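Local coordinates for protein methyltransferase type 12 (Clostridium thermocellum, PDB 3JWI) that forms the C-terminal methyltransferase domain of bacterial Hen1, which probably 2'-O-methylates the 3'-terminal nucleotide of small RNAs using S-adenosyl-L-methionine, at residues Q14-V19 with G39-L44; N27-I32 with G100-T105; F51-G56 with R83-Q88; V92-R97 with E122-E127; V106-E111 with I135-N140. All coordinates share one frame; numbering follows the deposited sequence.

Contacts 2, 3 and 5 pair neighbouring parallel strands of one Rossmann-like sheet. Contacts 2 and 3 lie about 10 Å apart between centres and are joined where Tyr101 OH meets Thr55 OG1. Contact 5 continues strand 103-107 of contact 2, their centres about 17 Å apart. Contact 1 packs two helices on one sheet face and touches contacts 2, 3 and 5. Contact 4, about 23 Å from contact 1 between centres and across the chain's centre from it, touches the same three, Leu125 meeting Ala104 and Val106. Magnesium has been seen at Gly35 and Ile107 in this protein, though none is bound here; Ile107 belongs to contact 5, its side chain about 4 Å from that of Val19 in contact 1.

Contact 1. Residues Q14-V19 with G39-L44; sequences QRLGTV and GNLLSL
Asn40 brings the one flat group among the touching side chains, yet neither a face nor an edge of its carboxamide meets Leu16. Its aliphatic stem does the touching, with Asn40 CB 3.5 Å from Leu16 CD1 and the two side chains at about a right angle; the amide is carried past, and OD1 takes a hydrogen bond from Arg70. The rest of the contact is hydrocarbon. Leu16 is its centre, held among Asn40, Leu41 and Leu44. With CG anti to the carbonyl carbon (chi1 -65°), its fork points toward helix 40-46 and the two methyls divide the work: CD1 goes to Asn40, whereas CD2 rests 4.0 Å from Leu41 CB. Nearer the backbone the fit is tight, since Leu44 CD1 comes to 3.3 Å from Leu16 CB, closer than usual van der Waals contact. Leu41, its CG anti to the backbone N (chi1 175°), turns CD1 back to within 4.0 Å of Val19 CG1. The short helical segments cross at -53°, their axes 10.0 Å apart. Both helices rest on strand 103-107 of the Rossmann-like sheet: Val19 and Leu41 both reach Thr105, and Val19 also touches Ile107, where magnesium has been seen in this protein. Helix 11-25 further leans on strands 183-189 and 200-206 through Thr18, while helix 40-46 meets helix 61-71 through Leu42 and Ser43.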
# COMPACT_ATOMS: atom_id res chain seq x y z
N GLN A 14 -5.95 6.96 -9.87
CA GLN A 14 -7.04 6.96 -8.90
C GLN A 14 -6.62 6.22 -7.63
O GLN A 14 -6.82 6.72 -6.52
CB GLN A 14 -8.27 6.27 -9.49
CG GLN A 14 -8.83 6.95 -10.72
CD GLN A 14 -10.05 6.23 -11.26
OE1 GLN A 14 -9.97 5.07 -11.67
NE2 GLN A 14 -11.18 6.92 -11.28
N ARG A 15 -6.02 5.05 -7.80
CA ARG A 15 -5.58 4.25 -6.67
C ARG A 15 -4.61 5.02 -5.78
O ARG A 15 -4.87 5.21 -4.59
CB ARG A 15 -4.95 2.94 -7.15
CG ARG A 15 -4.51 2.02 -6.02
CD ARG A 15 -4.30 0.59 -6.53
NE ARG A 15 -3.33 0.56 -7.62
CZ ARG A 15 -3.55 -0.05 -8.79
NH1 ARG A 15 -4.70 -0.66 -9.02
NH2 ARG A 15 -2.61 -0.02 -9.73
N LEU A 16 -3.49 5.46 -6.35
CA LEU A 16 -2.50 6.20 -5.57
C LEU A 16 -3.02 7.57 -5.15
O LEU A 16 -2.67 8.08 -4.08
CB LEU A 16 -1.20 6.37 -6.36
CG LEU A 16 -0.46 5.07 -6.68
CD1 LEU A 16 0.86 5.39 -7.37
CD2 LEU A 16 -0.21 4.28 -5.40
N GLY A 17 -3.87 8.16 -5.98
CA GLY A 17 -4.42 9.45 -5.65
C GLY A 17 -5.31 9.37 -4.43
O GLY A 17 -5.37 10.31 -3.63
N THR A 18 -5.99 8.24 -4.27
CA THR A 18 -6.88 8.04 -3.13
C THR A 18 -6.07 7.84 -1.86
O THR A 18 -6.42 8.37 -0.81
CB THR A 18 -7.78 6.80 -3.34
OG1 THR A 18 -8.52 6.94 -4.55
CG2 THR A 18 -8.76 6.66 -2.16
N VAL A 19 -4.99 7.07 -1.96
CA VAL A 19 -4.14 6.81 -0.80
C VAL A 19 -3.66 8.14 -0.22
O VAL A 19 -3.77 8.37 0.99
CB VAL A 19 -2.92 5.94 -1.18
CG1 VAL A 19 -2.02 5.75 0.02
CG2 VAL A 19 -3.39 4.59 -1.70
N GLY A 39 8.43 2.82 -6.35
CA GLY A 39 8.23 4.15 -5.78
C GLY A 39 7.13 5.06 -6.29
O GLY A 39 7.13 6.25 -5.97
N ASN A 40 6.20 4.53 -7.08
CA ASN A 40 5.10 5.34 -7.61
C ASN A 40 4.39 6.19 -6.55
O ASN A 40 4.15 7.38 -6.76
CB ASN A 40 4.08 4.43 -8.30
CG ASN A 40 4.47 4.07 -9.73
OD1 ASN A 40 5.65 3.88 -10.04
ND2 ASN A 40 3.48 3.97 -10.61
N LEU A 41 4.07 5.59 -5.41
CA LEU A 41 3.41 6.33 -4.34
C LEU A 41 4.38 7.34 -3.73
O LEU A 41 4.00 8.45 -3.36
CB LEU A 41 2.91 5.39 -3.24
CG LEU A 41 2.29 6.08 -2.01
CD1 LEU A 41 1.00 6.78 -2.40
CD2 LEU A 41 2.02 5.05 -0.92
N LEU A 42 5.65 6.94 -3.61
CA LEU A 42 6.67 7.83 -3.06
C LEU A 42 6.73 9.10 -3.90
O LEU A 42 6.88 10.20 -3.37
CB LEU A 42 8.03 7.14 -3.07
CG LEU A 42 8.34 6.14 -1.94
CD1 LEU A 42 7.13 5.29 -1.60
CD2 LEU A 42 9.50 5.28 -2.39
N SER A 43 6.62 8.93 -5.21
CA SER A 43 6.66 10.05 -6.14
C SER A 43 5.57 11.06 -5.77
O SER A 43 5.85 12.23 -5.52
CB SER A 43 6.44 9.56 -7.57
OG SER A 43 6.30 10.65 -8.45
N LEU A 44 4.33 10.59 -5.74
CA LEU A 44 3.20 11.45 -5.40
C LEU A 44 3.34 12.10 -4.03
O LEU A 44 3.05 13.28 -3.87
CB LEU A 44 1.89 10.65 -5.45
CG LEU A 44 1.41 10.24 -6.84
CD1 LEU A 44 0.14 9.41 -6.72
CD2 LEU A 44 1.14 11.49 -7.68

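Contact 2. Residues N27-I32 with G100-T105; sequences NAKKVI and GYDAAT
Asp102 grips two successive amides of the facing segment with a single oxygen: Lys29 N and Lys30 N each lie 2.8 Å from Asp102 OD2. They reach it on its anti side from opposite faces of the carboxylate plane, each about 30° out of it. The two amides probably stabilise the carboxylate charge where strand 30-34 begins, and Lys30 NZ, 5.0 Å from Asp102 OD2, probably adds a mild electrostatic pull. Lys30 O is doubly used as well, accepting from Asp102 N and from Ala103 N. Beyond this the chains run parallel, Val31 beside Ala103 and Ile32 beside Ala104, with Ile32 N bonded to Ala103 O and Thr105 N to Ile32 O. Strands 30-34 and 103-107 are the central pair of the Rossmann-like sheet (order 3-2-1-4-5-7-6), where the connections reverse direction. On the face bearing Ile32 and Ala104, the Tyr101 ring receives a CH-pi contact: Ile32 CB stands 3.8 Å from the ring centroid, 9° off the normal. Ile32 CG2 adds a contact of 3.7 Å to Tyr101 CG. The carbonyl carbon of Lys30 lies at the ring's edge, and the ring hydroxyl bonds to Thr55. On the other face Ala28 CB touches Ala103 CB at 4.0 Å, with Leu23 of helix 11-25 packed against both.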
# COMPACT_ATOMS: atom_id res chain seq x y z
N ASN A 27 -4.27 13.55 8.55
CA ASN A 27 -3.14 14.42 8.86
C ASN A 27 -1.86 13.66 9.17
O ASN A 27 -1.16 13.99 10.12
CB ASN A 27 -3.49 15.34 10.03
CG ASN A 27 -2.56 16.54 10.13
OD1 ASN A 27 -2.19 17.13 9.11
ND2 ASN A 27 -2.19 16.91 11.34
N ALA A 28 -1.55 12.66 8.35
CA ALA A 28 -0.33 11.86 8.54
C ALA A 28 0.86 12.67 8.04
O ALA A 28 0.84 13.19 6.93
CB ALA A 28 -0.44 10.56 7.75
N LYS A 29 1.90 12.78 8.87
CA LYS A 29 3.08 13.55 8.49
C LYS A 29 4.28 12.66 8.18
O LYS A 29 5.18 13.05 7.44
CB LYS A 29 3.44 14.54 9.60
CG LYS A 29 2.35 15.56 9.90
CD LYS A 29 2.06 16.43 8.68
CE LYS A 29 0.96 17.46 8.97
NZ LYS A 29 1.31 18.33 10.13
N LYS A 30 4.28 11.46 8.75
CA LYS A 30 5.35 10.50 8.52
C LYS A 30 4.72 9.22 7.97
O LYS A 30 3.95 8.55 8.66
CB LYS A 30 6.09 10.22 9.83
CG LYS A 30 6.77 11.45 10.43
CD LYS A 30 7.77 11.05 11.50
CE LYS A 30 8.36 12.26 12.21
NZ LYS A 30 7.32 13.02 12.96
N VAL A 31 5.07 8.88 6.73
CA VAL A 31 4.50 7.72 6.06
C VAL A 31 5.52 6.70 5.59
O VAL A 31 6.56 7.06 5.04
CB VAL A 31 3.69 8.19 4.82
CG1 VAL A 31 3.01 7.00 4.14
CG2 VAL A 31 2.69 9.25 5.23
N ILE A 32 5.23 5.42 5.81
CA ILE A 32 6.12 4.35 5.38
C ILE A 32 5.34 3.40 4.46
O ILE A 32 4.33 2.83 4.87
CB ILE A 32 6.72 3.58 6.59
CG1 ILE A 32 7.61 2.45 6.10
CG2 ILE A 32 5.60 3.05 7.49
CD1 ILE A 32 8.50 1.85 7.17
N GLY A 100 7.87 4.58 14.62
CA GLY A 100 7.83 6.03 14.63
C GLY A 100 7.04 6.68 13.51
O GLY A 100 7.15 7.88 13.30
N TYR A 101 6.22 5.90 12.81
CA TYR A 101 5.44 6.47 11.71
C TYR A 101 3.98 6.73 12.04
O TYR A 101 3.38 6.06 12.89
CB TYR A 101 5.55 5.55 10.49
CG TYR A 101 6.91 5.63 9.84
CD1 TYR A 101 7.20 6.61 8.89
CD2 TYR A 101 7.95 4.77 10.24
CE1 TYR A 101 8.47 6.74 8.34
CE2 TYR A 101 9.23 4.90 9.70
CZ TYR A 101 9.48 5.89 8.75
OH TYR A 101 10.74 6.06 8.23
N ASP A 102 3.42 7.74 11.37
CA ASP A 102 2.02 8.09 11.56
C ASP A 102 1.12 7.10 10.81
O ASP A 102 0.05 6.73 11.29
CB ASP A 102 1.72 9.49 11.02
CG ASP A 102 2.39 10.58 11.82
OD1 ASP A 102 2.41 10.48 13.07
OD2 ASP A 102 2.88 11.55 11.20
N ALA A 103 1.57 6.70 9.62
CA ALA A 103 0.78 5.78 8.81
C ALA A 103 1.66 4.86 7.98
O ALA A 103 2.81 5.16 7.69
CB ALA A 103 -0.16 6.57 7.89
N ALA A 104 1.09 3.71 7.62
CA ALA A 104 1.78 2.72 6.80
C ALA A 104 0.85 2.42 5.63
O ALA A 104 -0.37 2.37 5.79
CB ALA A 104 2.04 1.45 7.62
N THR A 105 1.43 2.26 4.45
CA THR A 105 0.64 1.94 3.27
C THR A 105 1.10 0.58 2.75
O THR A 105 2.30 0.29 2.72
CB THR A 105 0.82 3.01 2.16
OG1 THR A 105 2.21 3.14 1.84
CG2 THR A 105 0.30 4.35 2.62

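Contact 3. Residues F51-G56 with R83-Q88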
# COMPACT_ATOMS: atom_id res chain seq x y z
N PHE A 51 3.98 16.25 3.91
CA PHE A 51 4.62 15.04 4.42
C PHE A 51 6.07 15.31 4.80
O PHE A 51 6.90 15.60 3.94
CB PHE A 51 4.55 13.93 3.37
CG PHE A 51 3.14 13.55 3.01
CD1 PHE A 51 2.27 13.07 3.97
CD2 PHE A 51 2.68 13.74 1.71
CE1 PHE A 51 0.95 12.79 3.66
CE2 PHE A 51 1.36 13.45 1.39
CZ PHE A 51 0.49 12.98 2.36
N GLU A 52 6.37 15.22 6.09
CA GLU A 52 7.72 15.47 6.59
C GLU A 52 8.69 14.32 6.34
O GLU A 52 9.86 14.55 6.05
CB GLU A 52 7.65 15.78 8.09
CG GLU A 52 6.67 16.89 8.42
CD GLU A 52 6.64 17.23 9.90
OE1 GLU A 52 6.60 16.29 10.72
OE2 GLU A 52 6.65 18.43 10.24
N GLN A 53 8.21 13.09 6.46
CA GLN A 53 9.07 11.93 6.24
C GLN A 53 8.36 10.90 5.37
O GLN A 53 7.27 10.43 5.70
CB GLN A 53 9.48 11.30 7.58
CG GLN A 53 10.41 10.10 7.45
CD GLN A 53 11.70 10.42 6.70
OE1 GLN A 53 12.38 11.40 7.00
NE2 GLN A 53 12.05 9.58 5.72
N ILE A 54 9.00 10.56 4.25
CA ILE A 54 8.48 9.61 3.27
C ILE A 54 9.47 8.45 3.18
O ILE A 54 10.63 8.64 2.82
CB ILE A 54 8.33 10.29 1.89
CG1 ILE A 54 7.37 11.48 2.01
CG2 ILE A 54 7.82 9.31 0.86
CD1 ILE A 54 7.36 12.39 0.80
N THR A 55 9.01 7.24 3.49
CA THR A 55 9.88 6.08 3.47
C THR A 55 9.32 4.90 2.66
O THR A 55 8.14 4.57 2.74
CB THR A 55 10.18 5.59 4.90
OG1 THR A 55 10.82 6.65 5.63
CG2 THR A 55 11.08 4.36 4.89
N GLY A 56 10.20 4.28 1.88
CA GLY A 56 9.81 3.15 1.07
C GLY A 56 10.65 1.94 1.44
O GLY A 56 11.85 2.05 1.67
N ARG A 83 13.80 14.37 3.23
CA ARG A 83 12.52 13.86 3.69
C ARG A 83 12.22 12.42 3.26
O ARG A 83 11.36 11.77 3.84
CB ARG A 83 11.37 14.73 3.18
CG ARG A 83 11.47 16.20 3.53
CD ARG A 83 10.18 16.89 3.11
NE ARG A 83 9.82 16.61 1.72
CZ ARG A 83 8.65 16.90 1.18
NH1 ARG A 83 7.71 17.48 1.91
NH2 ARG A 83 8.40 16.61 -0.09
N ILE A 84 12.93 11.93 2.25
CA ILE A 84 12.67 10.59 1.76
C ILE A 84 13.77 9.60 2.13
O ILE A 84 14.91 9.98 2.36
CB ILE A 84 12.47 10.61 0.23
CG1 ILE A 84 12.01 9.25 -0.27
CG2 ILE A 84 13.76 11.02 -0.45
CD1 ILE A 84 11.61 9.24 -1.72
N SER A 85 13.40 8.32 2.20
CA SER A 85 14.33 7.25 2.54
C SER A 85 13.87 5.94 1.92
O SER A 85 12.68 5.66 1.86
CB SER A 85 14.43 7.07 4.05
OG SER A 85 15.02 8.20 4.66
N LEU A 86 14.83 5.15 1.45
CA LEU A 86 14.55 3.86 0.84
C LEU A 86 15.51 2.83 1.42
O LEU A 86 16.71 3.08 1.49
CB LEU A 86 14.75 3.93 -0.67
CG LEU A 86 13.91 4.92 -1.48
CD1 LEU A 86 14.41 4.93 -2.92
CD2 LEU A 86 12.44 4.53 -1.41
N PHE A 87 14.98 1.69 1.84
CA PHE A 87 15.85 0.65 2.37
C PHE A 87 15.22 -0.72 2.16
O PHE A 87 14.02 -0.84 1.92
CB PHE A 87 16.19 0.90 3.85
CG PHE A 87 15.03 0.76 4.80
CD1 PHE A 87 14.63 -0.49 5.25
CD2 PHE A 87 14.38 1.89 5.29
CE1 PHE A 87 13.59 -0.63 6.16
CE2 PHE A 87 13.34 1.77 6.21
CZ PHE A 87 12.95 0.51 6.65
N GLN A 88 16.05 -1.75 2.22
CA GLN A 88 15.62 -3.13 2.01
C GLN A 88 15.30 -3.88 3.29
O GLN A 88 16.02 -3.75 4.28
CB GLN A 88 16.71 -3.88 1.24
CG GLN A 88 16.46 -5.37 1.10
CD GLN A 88 17.68 -6.12 0.57
OE1 GLN A 88 18.75 -6.08 1.17
NE2 GLN A 88 17.51 -6.80 -0.55
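Through backbone hydrogen bonds Ile54 and Gly56 each join the facing strand by both N and O: Ile54 N gives to Arg83 O at 2.7 Å in a nearly straight bond (176°), Ile54 O receives Ser85 N, Gly56 N gives to Ser85 O at 2.8 Å, and Gly56 O receives Phe87 N. Short CA-H...O contacts, such as Ile84 CA to Ile54 O at 3.0 Å, fill in between. This parallel pairing sets strand 84-88 at one edge of the Rossmann-like sheet, beside strand 53-58, with the connection between them passing through helices 61-71 and 78-81. Among polar side chains, Gln53 bends at chi2 (57°) and brings NE2 over to the facing strand, where its bond to Ser85 OG is weak; NE2 also gives to Thr55 OG1 at 3.2 Å, and that hydroxyl has a further partner in Tyr101 OH. Arg83 runs alongside the backbone of Phe51 and Glu52, its CB 3.2 Å from Glu52 O. Apolar contacts lie on both faces. Thr55 CG2 touches Phe87 CE2 at 3.7 Å, on a ring that also makes a cation-pi contact with Arg97. On the face of Ile54 and Ile84, Leu86 CD2 comes to 3.9 Å from the bare CA of Gly56, and Leu42 of helix 40-46 packs against Leu86.

Contact 4. Residues V92-R97 with E122-E127; sequences VYRDKR and EKVLFE
Val124 presses a methyl group against the peptide backbone of Val92-Arg94, and this is the tight part of the contact. Its CG2, set anti to the carbonyl carbon, lies 3.6 Å from Tyr93 C and 3.7 Å from Val92 C, an apolar methyl laid on main-chain atoms; the CB atoms of Val92 and Tyr93 point away from the segment 122-127. On the solvent side the fit is slack. Arg94, bent at chi2 and chi3, swings its guanidinium toward the helix, but NH1 stays 4.0 Å from Glu127 OE2, a long salt bridge. The oxygen lies at the guanidinium edge, near its plane, while the two charged planes stand 74° apart. Glu127 is held more firmly within its own helix: CG anti to the backbone N (chi1 167°) and an extended chain bring OE1 to 2.9 Å from Lys123 NZ. On the loop, Asp95 forms an Asx turn by accepting Arg97 N on OD1, and Arg97 grips it side-on, NE to OD1 and NH2 to OD2. The contact thus lays the loop after strand 84-88 on helix 115-129, where Val92 also touches Arg117 and Ala120; Leu125 of that helix packs on strands 103-107 and 133-139. Between the two segments, the apolar fit of Val124 probably outweighs the long ion pair, and the carboxylate of Glu127, shared between Lys123 and Arg94, adds perhaps modest electrostatic help at this surface.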
# COMPACT_ATOMS: atom_id res chain seq x y z
N VAL A 92 8.88 -9.55 6.90
CA VAL A 92 8.33 -10.64 7.72
C VAL A 92 9.02 -10.72 9.08
O VAL A 92 8.65 -11.54 9.91
CB VAL A 92 8.45 -12.03 7.02
CG1 VAL A 92 7.54 -12.09 5.79
CG2 VAL A 92 9.88 -12.31 6.62
N TYR A 93 10.02 -9.88 9.30
CA TYR A 93 10.72 -9.85 10.58
C TYR A 93 10.68 -8.43 11.09
O TYR A 93 10.56 -7.49 10.30
CB TYR A 93 12.18 -10.27 10.43
CG TYR A 93 12.37 -11.71 10.02
CD1 TYR A 93 11.98 -12.75 10.87
CD2 TYR A 93 12.93 -12.04 8.79
CE1 TYR A 93 12.15 -14.09 10.50
CE2 TYR A 93 13.10 -13.37 8.41
CZ TYR A 93 12.71 -14.39 9.27
OH TYR A 93 12.87 -15.70 8.90
N ARG A 94 10.78 -8.25 12.40
CA ARG A 94 10.77 -6.92 12.98
C ARG A 94 11.99 -6.12 12.55
O ARG A 94 13.07 -6.68 12.34
CB ARG A 94 10.65 -6.99 14.50
CG ARG A 94 9.21 -7.18 14.94
CD ARG A 94 9.07 -8.06 16.16
NE ARG A 94 9.47 -7.40 17.39
CZ ARG A 94 8.65 -7.16 18.41
NH1 ARG A 94 7.38 -7.52 18.35
NH2 ARG A 94 9.12 -6.58 19.50
N ASP A 95 11.80 -4.82 12.41
CA ASP A 95 12.88 -3.94 11.99
C ASP A 95 12.67 -2.61 12.69
O ASP A 95 11.62 -1.99 12.52
CB ASP A 95 12.82 -3.76 10.47
CG ASP A 95 14.05 -3.05 9.92
OD1 ASP A 95 14.41 -1.99 10.47
OD2 ASP A 95 14.63 -3.56 8.94
N LYS A 96 13.66 -2.18 13.46
CA LYS A 96 13.57 -0.93 14.20
C LYS A 96 13.26 0.25 13.30
O LYS A 96 12.60 1.20 13.73
CB LYS A 96 14.87 -0.66 14.98
CG LYS A 96 14.91 -1.31 16.36
CD LYS A 96 15.96 -0.63 17.24
CE LYS A 96 15.84 -1.05 18.71
NZ LYS A 96 16.06 -2.51 18.90
N ARG A 97 13.71 0.19 12.06
CA ARG A 97 13.46 1.27 11.12
C ARG A 97 11.99 1.44 10.79
O ARG A 97 11.60 2.44 10.19
CB ARG A 97 14.28 1.06 9.84
CG ARG A 97 15.76 1.43 9.99
CD ARG A 97 16.56 1.02 8.77
NE ARG A 97 16.56 -0.43 8.58
CZ ARG A 97 17.22 -1.06 7.61
NH1 ARG A 97 17.95 -0.36 6.75
NH2 ARG A 97 17.16 -2.38 7.50
N GLU A 122 1.63 -9.68 9.01
CA GLU A 122 0.55 -9.13 9.82
C GLU A 122 1.03 -8.69 11.19
O GLU A 122 0.69 -7.59 11.66
CB GLU A 122 -0.58 -10.15 9.99
CG GLU A 122 -1.55 -10.23 8.83
CD GLU A 122 -2.40 -11.48 8.87
OE1 GLU A 122 -2.65 -12.01 9.98
OE2 GLU A 122 -2.84 -11.94 7.79
N LYS A 123 1.80 -9.55 11.85
CA LYS A 123 2.33 -9.24 13.18
C LYS A 123 3.26 -8.04 13.13
O LYS A 123 3.15 -7.13 13.93
CB LYS A 123 3.08 -10.44 13.77
CG LYS A 123 2.20 -11.62 14.12
CD LYS A 123 2.99 -12.74 14.79
CE LYS A 123 3.55 -12.30 16.13
NZ LYS A 123 2.47 -12.03 17.12
N VAL A 124 4.20 -8.06 12.19
CA VAL A 124 5.14 -6.95 12.05
C VAL A 124 4.42 -5.62 11.80
O VAL A 124 4.80 -4.58 12.35
CB VAL A 124 6.12 -7.22 10.88
CG1 VAL A 124 6.91 -5.96 10.56
CG2 VAL A 124 7.08 -8.37 11.26
N LEU A 125 3.38 -5.66 10.97
CA LEU A 125 2.63 -4.45 10.64
C LEU A 125 1.67 -3.95 11.72
O LEU A 125 1.78 -2.81 12.20
CB LEU A 125 1.83 -4.69 9.35
CG LEU A 125 0.89 -3.58 8.89
CD1 LEU A 125 1.67 -2.25 8.75
CD2 LEU A 125 0.26 -3.97 7.55
N PHE A 126 0.73 -4.81 12.11
CA PHE A 126 -0.29 -4.42 13.08
C PHE A 126 0.09 -4.49 14.55
O PHE A 126 -0.48 -3.79 15.38
CB PHE A 126 -1.54 -5.25 12.84
CG PHE A 126 -2.21 -4.96 11.53
CD1 PHE A 126 -2.80 -3.72 11.30
CD2 PHE A 126 -2.27 -5.93 10.53
CE1 PHE A 126 -3.44 -3.45 10.09
CE2 PHE A 126 -2.90 -5.68 9.32
CZ PHE A 126 -3.50 -4.43 9.10
N GLU A 127 1.06 -5.34 14.87
CA GLU A 127 1.48 -5.50 16.25
C GLU A 127 2.73 -4.71 16.61
O GLU A 127 2.76 -4.05 17.65
CB GLU A 127 1.68 -7.00 16.55
CG GLU A 127 2.42 -7.29 17.85
CD GLU A 127 2.66 -8.79 18.06
OE1 GLU A 127 1.67 -9.52 18.31
OE2 GLU A 127 3.83 -9.23 17.95

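Contact 5. Residues V106-E111 with I135-N140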
# COMPACT_ATOMS: atom_id res chain seq x y z
N VAL A 106 0.14 -0.26 2.37
CA VAL A 106 0.43 -1.58 1.84
C VAL A 106 -0.43 -1.68 0.59
O VAL A 106 -1.56 -2.17 0.61
CB VAL A 106 0.04 -2.68 2.85
CG1 VAL A 106 0.54 -4.03 2.38
CG2 VAL A 106 0.61 -2.34 4.21
N ILE A 107 0.14 -1.19 -0.51
CA ILE A 107 -0.55 -1.14 -1.79
C ILE A 107 -0.18 -2.29 -2.72
O ILE A 107 0.97 -2.46 -3.09
CB ILE A 107 -0.24 0.20 -2.51
CG1 ILE A 107 -0.24 1.36 -1.50
CG2 ILE A 107 -1.25 0.44 -3.63
CD1 ILE A 107 -1.56 1.56 -0.77
N GLU A 108 -1.18 -3.08 -3.10
CA GLU A 108 -0.98 -4.22 -3.99
C GLU A 108 0.19 -5.09 -3.52
O GLU A 108 1.09 -5.42 -4.30
CB GLU A 108 -0.73 -3.71 -5.42
CG GLU A 108 -1.71 -2.60 -5.86
CD GLU A 108 -3.18 -3.05 -5.85
OE1 GLU A 108 -3.50 -4.00 -6.60
OE2 GLU A 108 -4.00 -2.46 -5.10
N VAL A 109 0.17 -5.46 -2.25
CA VAL A 109 1.23 -6.29 -1.69
C VAL A 109 0.75 -7.65 -1.15
O VAL A 109 1.37 -8.68 -1.41
CB VAL A 109 1.97 -5.54 -0.55
CG1 VAL A 109 2.84 -6.52 0.24
CG2 VAL A 109 2.83 -4.41 -1.13
N ILE A 110 -0.35 -7.65 -0.40
CA ILE A 110 -0.82 -8.89 0.21
C ILE A 110 -1.21 -10.05 -0.71
O ILE A 110 -1.05 -11.21 -0.33
CB ILE A 110 -1.99 -8.62 1.18
CG1 ILE A 110 -3.23 -8.15 0.40
CG2 ILE A 110 -1.57 -7.58 2.21
CD1 ILE A 110 -4.44 -7.85 1.29
N GLU A 111 -1.71 -9.75 -1.91
CA GLU A 111 -2.09 -10.80 -2.83
C GLU A 111 -0.87 -11.60 -3.30
O GLU A 111 -1.01 -12.71 -3.83
CB GLU A 111 -2.82 -10.23 -4.05
CG GLU A 111 -1.95 -9.37 -4.96
CD GLU A 111 -1.96 -7.90 -4.58
OE1 GLU A 111 -2.16 -7.59 -3.38
OE2 GLU A 111 -1.76 -7.06 -5.49
N ILE A 135 -3.21 1.78 5.53
CA ILE A 135 -3.98 1.74 4.29
C ILE A 135 -3.56 0.53 3.48
O ILE A 135 -2.38 0.32 3.22
CB ILE A 135 -3.76 3.04 3.46
CG1 ILE A 135 -4.09 4.27 4.32
CG2 ILE A 135 -4.64 3.01 2.23
CD1 ILE A 135 -3.78 5.61 3.64
N VAL A 136 -4.53 -0.28 3.08
CA VAL A 136 -4.25 -1.51 2.33
C VAL A 136 -5.14 -1.61 1.10
O VAL A 136 -6.35 -1.44 1.20
CB VAL A 136 -4.50 -2.76 3.23
CG1 VAL A 136 -4.14 -4.03 2.48
CG2 VAL A 136 -3.70 -2.63 4.52
N SER A 137 -4.55 -1.90 -0.05
CA SER A 137 -5.34 -2.05 -1.27
C SER A 137 -4.89 -3.31 -1.98
O SER A 137 -3.70 -3.64 -2.00
CB SER A 137 -5.17 -0.84 -2.21
OG SER A 137 -3.95 -0.93 -2.91
N THR A 138 -5.84 -4.00 -2.59
CA THR A 138 -5.53 -5.23 -3.32
C THR A 138 -6.55 -5.33 -4.46
O THR A 138 -7.64 -4.78 -4.35
CB THR A 138 -5.62 -6.45 -2.36
OG1 THR A 138 -5.05 -7.60 -3.00
CG2 THR A 138 -7.07 -6.74 -1.98
N PRO A 139 -6.20 -6.00 -5.57
CA PRO A 139 -7.18 -6.09 -6.66
C PRO A 139 -8.45 -6.85 -6.27
O PRO A 139 -8.49 -7.53 -5.25
CB PRO A 139 -6.41 -6.80 -7.77
CG PRO A 139 -4.96 -6.51 -7.45
CD PRO A 139 -4.92 -6.61 -5.95
N ASN A 140 -9.47 -6.73 -7.12
CA ASN A 140 -10.74 -7.41 -6.93
C ASN A 140 -10.78 -8.48 -8.01
O ASN A 140 -10.99 -8.18 -9.19
CB ASN A 140 -11.89 -6.42 -7.11
CG ASN A 140 -13.27 -7.07 -7.01
OD1 ASN A 140 -13.40 -8.29 -6.91
ND2 ASN A 140 -14.31 -6.24 -7.07
O HOH W 1 -1.85 -4.85 -0.41
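Glu111 slides past Thr138 in the opposite direction and crosses Pro139 at about a right angle. CG sits between the backbone N and the carbonyl carbon (chi1 67°), and a second bend at chi2 (-90°) turns the carboxylate to Thr138 and Pro139: CB is 3.6 Å from Thr138 OG1, CG grazes the same hydroxyl, and CD lies 3.5 Å from Pro139 CD. At the tip, OE1 accepts Thr138 OG1 at 2.9 Å from above the carboxylate plane, 72° out of it, and OE2 lies 3.2 Å from Pro139 CD. Strands 103-107 and 133-139 are the two parallel strands of a beta-alpha-beta unit completed by helix 115-129, with Val106 beside Val136 and Ile107 beside Ser137. Ile107 is a position where magnesium has been seen in this protein, though no metal is bound here. Just after it, Glu108 takes positive phi and turns the chain out of the strand, its N still bonded to Ser137 O. Its OE2 uses the anti lone pair to accept Ser137 OG at 2.7 Å. Where the backbones part, a water donates to Val106 O and Ser137 O and accepts from Val109 N at 2.8 Å. On the face of Val106 and Val136, Ile110 CD1 rests 4.0 Å from Val136 CG1, with Phe169 of helix 166-180 beside Ile110.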